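Local atomic coordinates of 5'-nucleotidase SurE (PDB entry 2WQK), a protein that probably hydrolyses nucleoside 5'-monophosphates to nucleosides and phosphate, using one divalent metal ion per subunit. Residues E187-Y192 with P199-A204; P2-V7 with E22-L27. One frame throughout, in Å; residues are numbered along the deposited sequence.

Interaction 1 of 2, residues E187-Y192 with P199-A204; sequences ERVFKY and PFYWIA
R188 with A204, F190 with W202 and Y192 with F200 each exchange two backbone hydrogen bonds, so six N-H groups and six carbonyl oxygens satisfy one another. A204 N to R188 O is the shortest, at 2.7 Å. F200 N reaches Y192 O at 3.0 Å from 39° above the carbonyl plane. Five of the six carbonyls also take a CA-H contact, as F190 O does from Y201 CA at 3.2 Å. This is an antiparallel beta hairpin, strand 186-193 returning as 199-206, and F200 and Y201 continue the sheet with a strand of the second subunit. Other subunits satisfy three polar side-chain ends: E187 OE1 by a salt bridge to R78 and a hydrogen bond to H74 of the second subunit, W202 NE1 by F48 O of that second subunit, and Y192 OH by I193 O of the third. K191, fully extended, lies beside Y201, and one water holds K191 NZ and Y201 OH, each at 2.9 Å. F200 CG sits between the backbone N and carbonyl carbon (chi1 67°); Y192 CB lies over one ring face, 3.4 Å from the F200 centroid. An alanine at F200 would probably leave Y192 CB without that face and open a gap against W202 and Y192 of the third subunit.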
loop_
_atom_site.group_PDB
_atom_site.type_symbol
_atom_site.label_atom_id
_atom_site.label_comp_id
_atom_site.label_asym_id
_atom_site.label_seq_id
_atom_site.Cartn_x
_atom_site.Cartn_y
_atom_site.Cartn_z
ATOM N N GLU A 187 26.781 1.587 -8.294
ATOM C CA GLU A 187 26.021 1.180 -7.124
ATOM C C GLU A 187 26.957 0.920 -5.945
ATOM O O GLU A 187 27.917 0.175 -6.047
ATOM C CB GLU A 187 25.215 -0.068 -7.479
ATOM C CG GLU A 187 24.356 -0.617 -6.394
ATOM C CD GLU A 187 23.358 -1.633 -6.946
ATOM O OE1 GLU A 187 23.655 -2.829 -6.908
ATOM O OE2 GLU A 187 22.289 -1.224 -7.466
ATOM N N ARG A 188 26.640 1.526 -4.811
ATOM C CA ARG A 188 27.386 1.295 -3.577
ATOM C C ARG A 188 26.391 1.070 -2.443
ATOM O O ARG A 188 25.425 1.825 -2.341
ATOM C CB ARG A 188 28.235 2.525 -3.260
ATOM C CG ARG A 188 29.382 2.283 -2.310
ATOM C CD ARG A 188 29.908 3.632 -1.761
ATOM N NE ARG A 188 30.941 3.589 -0.707
ATOM C CZ ARG A 188 30.923 2.874 0.424
ATOM N NH1 ARG A 188 29.944 2.026 0.731
ATOM N NH2 ARG A 188 31.944 2.996 1.274
ATOM N N VAL A 189 26.632 0.065 -1.606
ATOM C CA VAL A 189 25.755 -0.213 -0.456
ATOM C C VAL A 189 26.429 0.290 0.812
ATOM O O VAL A 189 27.631 0.023 1.052
ATOM C CB VAL A 189 25.413 -1.719 -0.327
ATOM C CG1 VAL A 189 24.535 -1.959 0.874
ATOM C CG2 VAL A 189 24.766 -2.224 -1.630
ATOM N N PHE A 190 25.684 1.077 1.577
ATOM C CA PHE A 190 26.162 1.641 2.863
ATOM C C PHE A 190 25.504 0.833 3.981
ATOM O O PHE A 190 24.323 0.525 3.894
ATOM C CB PHE A 190 25.789 3.110 2.972
ATOM C CG PHE A 190 26.558 4.009 2.014
ATOM C CD1 PHE A 190 27.648 4.738 2.459
ATOM C CD2 PHE A 190 26.203 4.104 0.673
ATOM C CE1 PHE A 190 28.367 5.552 1.584
ATOM C CE2 PHE A 190 26.918 4.913 -0.215
ATOM C CZ PHE A 190 28.001 5.647 0.247
ATOM N N LYS A 191 26.268 0.482 5.013
ATOM C CA LYS A 191 25.789 -0.284 6.144
ATOM C C LYS A 191 25.648 0.644 7.357
ATOM O O LYS A 191 26.537 1.484 7.637
ATOM C CB LYS A 191 26.774 -1.408 6.521
ATOM C CG LYS A 191 26.255 -2.351 7.580
ATOM C CD LYS A 191 27.197 -3.524 7.807
ATOM C CE LYS A 191 26.687 -4.455 8.884
ATOM N NZ LYS A 191 27.714 -5.540 9.169
ATOM N N TYR A 192 24.565 0.419 8.085
ATOM C CA TYR A 192 24.248 1.124 9.324
ATOM C C TYR A 192 23.877 0.115 10.389
ATOM O O TYR A 192 23.562 -1.052 10.065
ATOM C CB TYR A 192 23.072 2.054 9.096
ATOM C CG TYR A 192 23.303 3.153 8.088
ATOM C CD1 TYR A 192 23.716 4.411 8.475
ATOM C CD2 TYR A 192 23.052 2.943 6.744
ATOM C CE1 TYR A 192 23.879 5.429 7.535
ATOM C CE2 TYR A 192 23.227 3.944 5.811
ATOM C CZ TYR A 192 23.629 5.192 6.216
ATOM O OH TYR A 192 23.776 6.184 5.288
ATOM N N PRO A 199 21.633 -4.779 11.744
ATOM C CA PRO A 199 22.088 -4.082 10.546
ATOM C C PRO A 199 20.994 -3.649 9.601
ATOM O O PRO A 199 19.957 -4.315 9.450
ATOM C CB PRO A 199 23.016 -5.095 9.862
ATOM C CG PRO A 199 22.455 -6.414 10.257
ATOM C CD PRO A 199 21.891 -6.238 11.651
ATOM N N PHE A 200 21.262 -2.541 8.924
ATOM C CA PHE A 200 20.419 -2.142 7.790
ATOM C C PHE A 200 21.288 -1.454 6.747
ATOM O O PHE A 200 22.442 -1.089 7.015
ATOM C CB PHE A 200 19.199 -1.315 8.202
ATOM C CG PHE A 200 19.512 0.062 8.753
ATOM C CD1 PHE A 200 19.313 1.189 7.967
ATOM C CD2 PHE A 200 19.913 0.259 10.068
ATOM C CE1 PHE A 200 19.557 2.471 8.461
ATOM C CE2 PHE A 200 20.147 1.555 10.564
ATOM C CZ PHE A 200 19.941 2.646 9.770
ATOM N N TYR A 201 20.759 -1.340 5.537
ATOM C CA TYR A 201 21.586 -1.049 4.373
ATOM C C TYR A 201 20.915 0.017 3.535
ATOM O O TYR A 201 19.697 0.119 3.528
ATOM C CB TYR A 201 21.802 -2.323 3.523
ATOM C CG TYR A 201 22.487 -3.394 4.332
ATOM C CD1 TYR A 201 23.885 -3.446 4.403
ATOM C CD2 TYR A 201 21.745 -4.294 5.098
ATOM C CE1 TYR A 201 24.523 -4.377 5.198
ATOM C CE2 TYR A 201 22.386 -5.263 5.896
ATOM C CZ TYR A 201 23.772 -5.272 5.943
ATOM O OH TYR A 201 24.397 -6.251 6.724
ATOM N N TRP A 202 21.698 0.791 2.817
ATOM C CA TRP A 202 21.138 1.771 1.899
ATOM C C TRP A 202 21.889 1.598 0.576
ATOM O O TRP A 202 23.099 1.738 0.530
ATOM C CB TRP A 202 21.321 3.200 2.449
ATOM C CG TRP A 202 20.361 4.201 1.852
ATOM C CD1 TRP A 202 20.052 4.359 0.538
ATOM C CD2 TRP A 202 19.591 5.152 2.571
ATOM N NE1 TRP A 202 19.116 5.353 0.382
ATOM C CE2 TRP A 202 18.823 5.878 1.618
ATOM C CE3 TRP A 202 19.473 5.480 3.912
ATOM C CZ2 TRP A 202 17.918 6.902 1.989
ATOM C CZ3 TRP A 202 18.602 6.523 4.271
ATOM C CH2 TRP A 202 17.830 7.201 3.316
ATOM N N ILE A 203 21.148 1.256 -0.472
ATOM C CA ILE A 203 21.692 1.132 -1.812
ATOM C C ILE A 203 21.758 2.523 -2.434
ATOM O O ILE A 203 20.714 3.193 -2.627
ATOM C CB ILE A 203 20.845 0.211 -2.704
ATOM C CG1 ILE A 203 20.600 -1.146 -2.020
ATOM C CG2 ILE A 203 21.523 0.042 -4.049
ATOM C CD1 ILE A 203 19.644 -2.089 -2.808
ATOM N N ALA A 204 22.980 2.980 -2.679
ATOM C CA ALA A 204 23.200 4.318 -3.231
ATOM C C ALA A 204 23.595 4.262 -4.691
ATOM O O ALA A 204 24.347 3.364 -5.098
ATOM C CB ALA A 204 24.278 5.068 -2.445
HETATM O O HOH W 1 27.237 -6.722 6.574
#

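Interaction 2 of 2, residues P2-V7 with E22-L27; sequences PTFLLV and EALKSL
L24 O accepts a hydrogen bond from L27 N, three residues on, at 2.8 Å, and the F4 ring comes up to the same oxygen edge-on, with F4 CE2 3.9 Å from L24 O. That backbone bond closes the turn at whose end L27 lies beside the ring: L27 CB is 3.8 Å from F4 CZ, near the ring plane, so the ring meets it with its rim. The first torsion of F4 (chi1 -42°, CG anti to the carbonyl carbon) carries CG toward L27. Deeper along the strand, L6 CD2 meets L24 CD1 at 4.4 Å, a looser methyl contact. The two segments belong to a beta-alpha-beta crossover of the Rossmann-like core: strand 3-7 leads into helix 15-24, and strand 29-35 comes back parallel beside strand 3-7. L24 and L6 both rest on V30 of strand 29-35 and L90 of strand 88-94, while L27 turns to V143 and V146 of helix 135-152. P2 lays its ring against the last carbonyl of the turn, with P2 CD 3.4 Å from L27 O. No hydrogen bond passes between the segments. Within 22-27, K25 NZ and E22 OE1, of two exposed residues, form a salt bridge at 2.9 Å, on the oxygen's syn side but 24° out of the carboxylate plane. The L6 side chain is about 10 Å from those of D10 and N94, which bind a sodium ion in this crystal.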
loop_
_atom_site.group_PDB
_atom_site.type_symbol
_atom_site.label_atom_id
_atom_site.label_comp_id
_atom_site.label_asym_id
_atom_site.label_seq_id
_atom_site.Cartn_x
_atom_site.Cartn_y
_atom_site.Cartn_z
ATOM N N PRO A 2 -7.582 12.796 -36.434
ATOM C CA PRO A 2 -7.053 11.664 -35.652
ATOM C C PRO A 2 -7.550 11.710 -34.218
ATOM O O PRO A 2 -8.015 12.760 -33.762
ATOM C CB PRO A 2 -5.540 11.900 -35.681
ATOM C CG PRO A 2 -5.304 12.734 -36.819
ATOM C CD PRO A 2 -6.482 13.556 -37.037
ATOM N N THR A 3 -7.403 10.578 -33.510
ATOM C CA THR A 3 -7.822 10.467 -32.129
ATOM C C THR A 3 -6.693 9.801 -31.356
ATOM O O THR A 3 -6.096 8.814 -31.859
ATOM C CB THR A 3 -9.142 9.651 -31.993
ATOM O OG1 THR A 3 -10.194 10.299 -32.733
ATOM C CG2 THR A 3 -9.562 9.437 -30.531
ATOM N N PHE A 4 -6.402 10.369 -30.181
ATOM C CA PHE A 4 -5.352 9.827 -29.306
ATOM C C PHE A 4 -5.966 9.421 -27.984
ATOM O O PHE A 4 -6.748 10.156 -27.407
ATOM C CB PHE A 4 -4.277 10.874 -29.035
ATOM C CG PHE A 4 -3.900 11.660 -30.258
ATOM C CD1 PHE A 4 -3.333 11.035 -31.335
ATOM C CD2 PHE A 4 -4.153 13.031 -30.342
ATOM C CE1 PHE A 4 -3.002 11.730 -32.472
ATOM C CE2 PHE A 4 -3.806 13.716 -31.490
ATOM C CZ PHE A 4 -3.247 13.067 -32.537
ATOM N N LEU A 5 -5.558 8.239 -27.480
ATOM C CA LEU A 5 -5.912 7.809 -26.135
ATOM C C LEU A 5 -4.661 8.110 -25.286
ATOM O O LEU A 5 -3.603 7.528 -25.529
ATOM C CB LEU A 5 -6.229 6.311 -26.112
ATOM C CG LEU A 5 -6.536 5.721 -24.730
ATOM C CD1 LEU A 5 -7.638 6.470 -24.064
ATOM C CD2 LEU A 5 -6.860 4.211 -24.834
ATOM N N LEU A 6 -4.806 9.023 -24.334
ATOM C CA LEU A 6 -3.704 9.533 -23.530
ATOM C C LEU A 6 -3.903 9.103 -22.096
ATOM O O LEU A 6 -4.950 9.361 -21.475
ATOM C CB LEU A 6 -3.686 11.071 -23.615
ATOM C CG LEU A 6 -2.674 11.815 -22.735
ATOM C CD1 LEU A 6 -1.239 11.344 -22.976
ATOM C CD2 LEU A 6 -2.778 13.334 -22.905
ATOM N N VAL A 7 -2.874 8.446 -21.554
ATOM C CA VAL A 7 -2.889 7.935 -20.190
ATOM C C VAL A 7 -1.614 8.417 -19.508
ATOM O O VAL A 7 -0.711 8.968 -20.144
ATOM C CB VAL A 7 -2.959 6.382 -20.165
ATOM C CG1 VAL A 7 -4.138 5.910 -21.021
ATOM C CG2 VAL A 7 -1.630 5.747 -20.622
ATOM N N GLU A 22 -3.063 19.428 -23.736
ATOM C CA GLU A 22 -3.296 20.763 -24.341
ATOM C C GLU A 22 -2.605 20.931 -25.695
ATOM O O GLU A 22 -3.205 21.434 -26.683
ATOM C CB GLU A 22 -2.908 21.830 -23.310
ATOM C CG GLU A 22 -3.855 21.861 -22.099
ATOM C CD GLU A 22 -5.363 22.046 -22.430
ATOM O OE1 GLU A 22 -5.711 22.788 -23.360
ATOM O OE2 GLU A 22 -6.223 21.428 -21.734
ATOM N N ALA A 23 -1.330 20.565 -25.751
ATOM C CA ALA A 23 -0.558 20.650 -26.986
ATOM C C ALA A 23 -1.087 19.785 -28.118
ATOM O O ALA A 23 -1.072 20.189 -29.295
ATOM C CB ALA A 23 0.940 20.383 -26.714
ATOM N N LEU A 24 -1.566 18.593 -27.764
ATOM C CA LEU A 24 -2.043 17.653 -28.776
ATOM C C LEU A 24 -3.345 18.037 -29.463
ATOM O O LEU A 24 -3.660 17.503 -30.522
ATOM C CB LEU A 24 -2.257 16.267 -28.164
ATOM C CG LEU A 24 -0.987 15.477 -27.855
ATOM C CD1 LEU A 24 -1.406 14.322 -26.972
ATOM C CD2 LEU A 24 -0.353 15.008 -29.167
ATOM N N LYS A 25 -4.098 18.933 -28.820
ATOM C CA LYS A 25 -5.392 19.312 -29.411
ATOM C C LYS A 25 -5.283 19.794 -30.863
ATOM O O LYS A 25 -6.251 19.673 -31.614
ATOM C CB LYS A 25 -6.083 20.381 -28.552
ATOM C CG LYS A 25 -6.493 19.927 -27.191
ATOM C CD LYS A 25 -6.964 21.146 -26.345
ATOM C CE LYS A 25 -7.712 20.742 -25.091
ATOM N NZ LYS A 25 -8.306 21.933 -24.350
ATOM N N SER A 26 -4.162 20.417 -31.222
ATOM C CA SER A 26 -4.005 20.909 -32.593
ATOM C C SER A 26 -3.823 19.799 -33.622
ATOM O O SER A 26 -3.929 20.037 -34.833
ATOM C CB SER A 26 -2.872 21.916 -32.711
ATOM O OG SER A 26 -1.656 21.285 -32.388
ATOM N N LEU A 27 -3.550 18.574 -33.158
ATOM C CA LEU A 27 -3.407 17.439 -34.099
ATOM C C LEU A 27 -4.638 16.527 -34.212
ATOM O O LEU A 27 -4.740 15.715 -35.133
ATOM C CB LEU A 27 -2.209 16.547 -33.727
ATOM C CG LEU A 27 -0.902 17.288 -33.701
ATOM C CD1 LEU A 27 0.248 16.270 -33.345
ATOM C CD2 LEU A 27 -0.553 18.005 -34.989
#

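The two contacts come in series along the chain: interaction 2 closes near the N-terminus before interaction 1 opens at residue 187. Their centres lie 44 Å apart, on opposite sides of the chain's centre, and their nearest atoms are about 28 Å from each other, so they never touch. They share no sheet. Residues 2-7 lie on the mixed sheet, and 22-27 are the end of helix 15-24, packed on it, and the turn after it, whereas 187-192 and 199-204 form a hairpin that is separate within the chain. No other subunit reaches interaction 2; interaction 1 meets all three other copies. One thus helps build the metal-bearing core within a subunit, the other joins subunits of the four-chain assembly.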